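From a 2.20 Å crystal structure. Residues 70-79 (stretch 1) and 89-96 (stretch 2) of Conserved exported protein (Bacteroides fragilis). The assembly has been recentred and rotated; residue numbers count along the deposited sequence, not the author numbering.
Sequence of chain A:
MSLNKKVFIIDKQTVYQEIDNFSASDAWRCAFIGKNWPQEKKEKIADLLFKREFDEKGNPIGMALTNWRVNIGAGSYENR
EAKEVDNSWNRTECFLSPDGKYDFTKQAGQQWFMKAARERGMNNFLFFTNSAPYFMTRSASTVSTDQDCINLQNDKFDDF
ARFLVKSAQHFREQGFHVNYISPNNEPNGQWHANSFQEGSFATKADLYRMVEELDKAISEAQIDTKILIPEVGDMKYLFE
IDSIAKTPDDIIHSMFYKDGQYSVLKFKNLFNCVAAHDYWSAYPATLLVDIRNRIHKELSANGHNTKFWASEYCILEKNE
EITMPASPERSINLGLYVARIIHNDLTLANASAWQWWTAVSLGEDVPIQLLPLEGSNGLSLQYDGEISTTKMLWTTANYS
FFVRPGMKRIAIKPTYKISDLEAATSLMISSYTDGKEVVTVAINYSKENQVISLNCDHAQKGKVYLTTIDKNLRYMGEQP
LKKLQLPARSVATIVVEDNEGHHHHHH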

# COMPACT_ATOMS: atom_id res chain seq x y z
N VAL A 70 3.34 -8.65 -4.38
CA VAL A 70 3.14 -9.66 -5.40
C VAL A 70 1.93 -10.58 -5.08
O VAL A 70 1.88 -11.21 -4.01
N ASN A 71 0.97 -10.62 -6.00
CA ASN A 71 -0.20 -11.48 -5.88
C ASN A 71 0.13 -12.91 -6.29
O ASN A 71 0.23 -13.24 -7.48
N ILE A 72 0.31 -13.77 -5.28
CA ILE A 72 0.49 -15.18 -5.50
C ILE A 72 -0.87 -15.74 -5.92
O ILE A 72 -1.86 -15.63 -5.18
N GLY A 73 -0.91 -16.28 -7.13
CA GLY A 73 -2.15 -16.78 -7.71
C GLY A 73 -2.73 -18.04 -7.07
O GLY A 73 -2.03 -18.86 -6.49
N ALA A 74 -4.03 -18.21 -7.26
CA ALA A 74 -4.82 -19.24 -6.61
C ALA A 74 -5.37 -20.15 -7.69
O ALA A 74 -6.08 -21.11 -7.40
N GLY A 75 -5.05 -19.82 -8.95
CA GLY A 75 -5.34 -20.69 -10.08
C GLY A 75 -6.74 -20.56 -10.67
O GLY A 75 -7.26 -21.49 -11.27
N SER A 76 -7.36 -19.40 -10.51
CA SER A 76 -8.62 -19.20 -11.17
C SER A 76 -8.46 -19.24 -12.71
O SER A 76 -9.41 -19.44 -13.43
N TYR A 77 -7.23 -19.10 -13.19
CA TYR A 77 -6.95 -19.25 -14.61
C TYR A 77 -6.99 -20.72 -15.05
O TYR A 77 -7.68 -21.05 -16.01
N GLU A 78 -6.23 -21.60 -14.39
CA GLU A 78 -6.32 -23.05 -14.71
C GLU A 78 -7.76 -23.59 -14.51
O GLU A 78 -8.16 -24.52 -15.18
N ASN A 79 -8.50 -23.02 -13.56
CA ASN A 79 -9.79 -23.55 -13.14
C ASN A 79 -10.92 -22.78 -13.83
O ASN A 79 -12.05 -22.84 -13.39
N TRP A 89 -8.75 -10.50 -17.21
CA TRP A 89 -7.78 -9.65 -16.52
C TRP A 89 -7.41 -10.19 -15.12
O TRP A 89 -6.25 -10.15 -14.70
N ASN A 90 -8.43 -10.66 -14.40
CA ASN A 90 -8.34 -10.85 -12.95
C ASN A 90 -8.12 -12.28 -12.51
O ASN A 90 -8.06 -12.55 -11.30
N ARG A 91 -8.00 -13.19 -13.48
CA ARG A 91 -7.65 -14.58 -13.23
C ARG A 91 -6.15 -14.70 -12.97
O ARG A 91 -5.36 -13.90 -13.50
N THR A 92 -5.77 -15.68 -12.15
CA THR A 92 -4.36 -15.91 -11.81
C THR A 92 -4.00 -17.36 -12.05
O THR A 92 -4.83 -18.25 -11.86
N GLU A 93 -2.76 -17.61 -12.46
CA GLU A 93 -2.25 -18.95 -12.43
C GLU A 93 -1.94 -19.40 -10.98
O GLU A 93 -2.03 -18.61 -10.05
N CYS A 94 -1.61 -20.67 -10.80
CA CYS A 94 -1.18 -21.15 -9.50
C CYS A 94 0.08 -21.99 -9.71
O CYS A 94 0.09 -22.90 -10.55
N PHE A 95 1.12 -21.71 -8.92
CA PHE A 95 2.34 -22.55 -8.97
C PHE A 95 2.05 -24.03 -8.65
O PHE A 95 2.72 -24.91 -9.19
N LEU A 96 1.07 -24.28 -7.79
CA LEU A 96 0.77 -25.64 -7.36
C LEU A 96 -0.46 -26.15 -8.09
O LEU A 96 -1.43 -25.42 -8.29

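The contact between the two stretches is largely polar, and Thr-92 lies at its centre. Its side chain, in the p rotamer, leaves the backbone sideways, so that OG1 accepts a hydrogen bond from Ala-74 N (2.8 Å) and a weak one from Gly-75 N (3.3 Å). Gly-75 N also makes a weak bond to Glu-93 O (3.4 Å). The Thr-92 methyl carbon CG2 lies 3.6 Å from Asn-71 OD1, while Asn-71, a t rotamer, has its ND2 satisfied elsewhere in the structure.

The backbone of Thr-92 is satisfied at both ends. Its N donates to Ser-76 OG (3.1 Å), which the p rotamer of Ser-76 brings within reach, and its O accepts from Tyr-77 N (2.9 Å). Glu-78 then folds back through m and p values of chi1 and chi2, placing OE2 3.1 Å from Cys-94 N in a nearly linear hydrogen bond; the carboxylate thus satisfies a backbone donor from the other stretch.

The glycines permit close backbone approach. At Gly-73 a CB would point toward stretch 2 and clash with Glu-93 O and Thr-92 CB; instead, Gly-73 CA makes a CA-H...O contact with Glu-93 O (3.0 Å). Gly-75 has a positive phi, and a CB there would clash with Cys-94 CB.

Tyr-77 (t) and Arg-91 (m) direct their CB atoms toward each other's stretch, 4.0 Å apart from Tyr-77 CB to Arg-91 CB. The tyrosine ring then leads away, although its CD2 remains 4.0 Å from Glu-93 CG.

The apolar component is small: Ile-72 CD1, reached through m/m angles, meets the edge of the Phe-95 ring at CE2 (4.0 Å). Nearby, water 1 bridges the backbones, donating to Gly-73 O (3.0 Å) and accepting from Phe-95 N (2.8 Å).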

# COMPACT_ATOMS: atom_id res chain seq x y z
CB VAL A 70 4.45 -10.48 -5.60
CG1 VAL A 70 4.25 -11.65 -6.60
CG2 VAL A 70 5.55 -9.56 -6.05
CB ASN A 71 -1.36 -10.95 -6.76
CG ASN A 71 -2.68 -11.72 -6.55
OD1 ASN A 71 -3.51 -11.78 -7.44
ND2 ASN A 71 -2.86 -12.31 -5.39
CB ILE A 72 1.06 -15.87 -4.24
CG1 ILE A 72 2.44 -15.27 -3.88
CG2 ILE A 72 1.13 -17.36 -4.42
CD1 ILE A 72 3.51 -15.39 -4.99
CB ALA A 74 -5.96 -18.58 -5.80
CB SER A 76 -9.24 -17.87 -10.73
OG SER A 76 -8.34 -16.81 -10.89
CB TYR A 77 -5.62 -18.59 -15.01
CG TYR A 77 -5.25 -18.85 -16.45
CD1 TYR A 77 -5.77 -18.06 -17.48
CD2 TYR A 77 -4.39 -19.91 -16.81
CE1 TYR A 77 -5.45 -18.28 -18.81
CE2 TYR A 77 -4.08 -20.15 -18.13
CZ TYR A 77 -4.62 -19.32 -19.14
OH TYR A 77 -4.30 -19.53 -20.50
CB GLU A 78 -5.37 -23.89 -13.83
CG GLU A 78 -3.89 -23.74 -14.11
CD GLU A 78 -3.25 -22.61 -13.30
OE1 GLU A 78 -4.00 -21.72 -12.79
OE2 GLU A 78 -2.00 -22.62 -13.16
CB ASN A 79 -9.96 -23.38 -11.62
CG ASN A 79 -11.10 -24.20 -11.04
OD1 ASN A 79 -11.30 -25.34 -11.40
ND2 ASN A 79 -11.79 -23.64 -10.08
CB TRP A 89 -8.37 -8.26 -16.33
CG TRP A 89 -8.27 -7.33 -17.51
CD1 TRP A 89 -9.31 -6.89 -18.30
CD2 TRP A 89 -7.09 -6.71 -18.02
NE1 TRP A 89 -8.83 -6.03 -19.27
CE2 TRP A 89 -7.47 -5.90 -19.12
CE3 TRP A 89 -5.72 -6.76 -17.65
CZ2 TRP A 89 -6.55 -5.14 -19.84
CZ3 TRP A 89 -4.81 -6.00 -18.36
CH2 TRP A 89 -5.23 -5.20 -19.45
CB ASN A 90 -9.59 -10.28 -12.29
CG ASN A 90 -9.71 -8.78 -12.47
OD1 ASN A 90 -8.85 -8.14 -13.04
ND2 ASN A 90 -10.79 -8.23 -11.99
CB ARG A 91 -8.02 -15.45 -14.45
CG ARG A 91 -9.49 -15.82 -14.48
CD ARG A 91 -9.89 -16.40 -15.84
NE ARG A 91 -11.34 -16.38 -15.98
CZ ARG A 91 -12.00 -16.17 -17.12
NH1 ARG A 91 -11.36 -15.94 -18.28
NH2 ARG A 91 -13.30 -16.18 -17.10
CB THR A 92 -4.06 -15.59 -10.29
OG1 THR A 92 -4.73 -16.53 -9.43
CG2 THR A 92 -4.53 -14.20 -9.91
CB GLU A 93 -0.98 -19.05 -13.28
CG GLU A 93 -1.22 -18.71 -14.75
CD GLU A 93 0.05 -18.73 -15.53
OE1 GLU A 93 0.85 -17.79 -15.38
OE2 GLU A 93 0.25 -19.71 -16.26
CB CYS A 94 -2.28 -21.98 -8.78
SG CYS A 94 -1.91 -22.37 -7.05
CB PHE A 95 3.43 -22.04 -8.01
CG PHE A 95 3.92 -20.63 -8.31
CD1 PHE A 95 4.29 -20.26 -9.59
CD2 PHE A 95 3.99 -19.68 -7.29
CE1 PHE A 95 4.77 -18.95 -9.84
CE2 PHE A 95 4.45 -18.37 -7.53
CZ PHE A 95 4.83 -18.01 -8.81
CB LEU A 96 0.55 -25.70 -5.82
CG LEU A 96 0.05 -26.98 -5.14
CD1 LEU A 96 1.08 -28.09 -5.26
CD2 LEU A 96 -0.21 -26.69 -3.65
O HOH W 1 0.74 -19.37 -7.39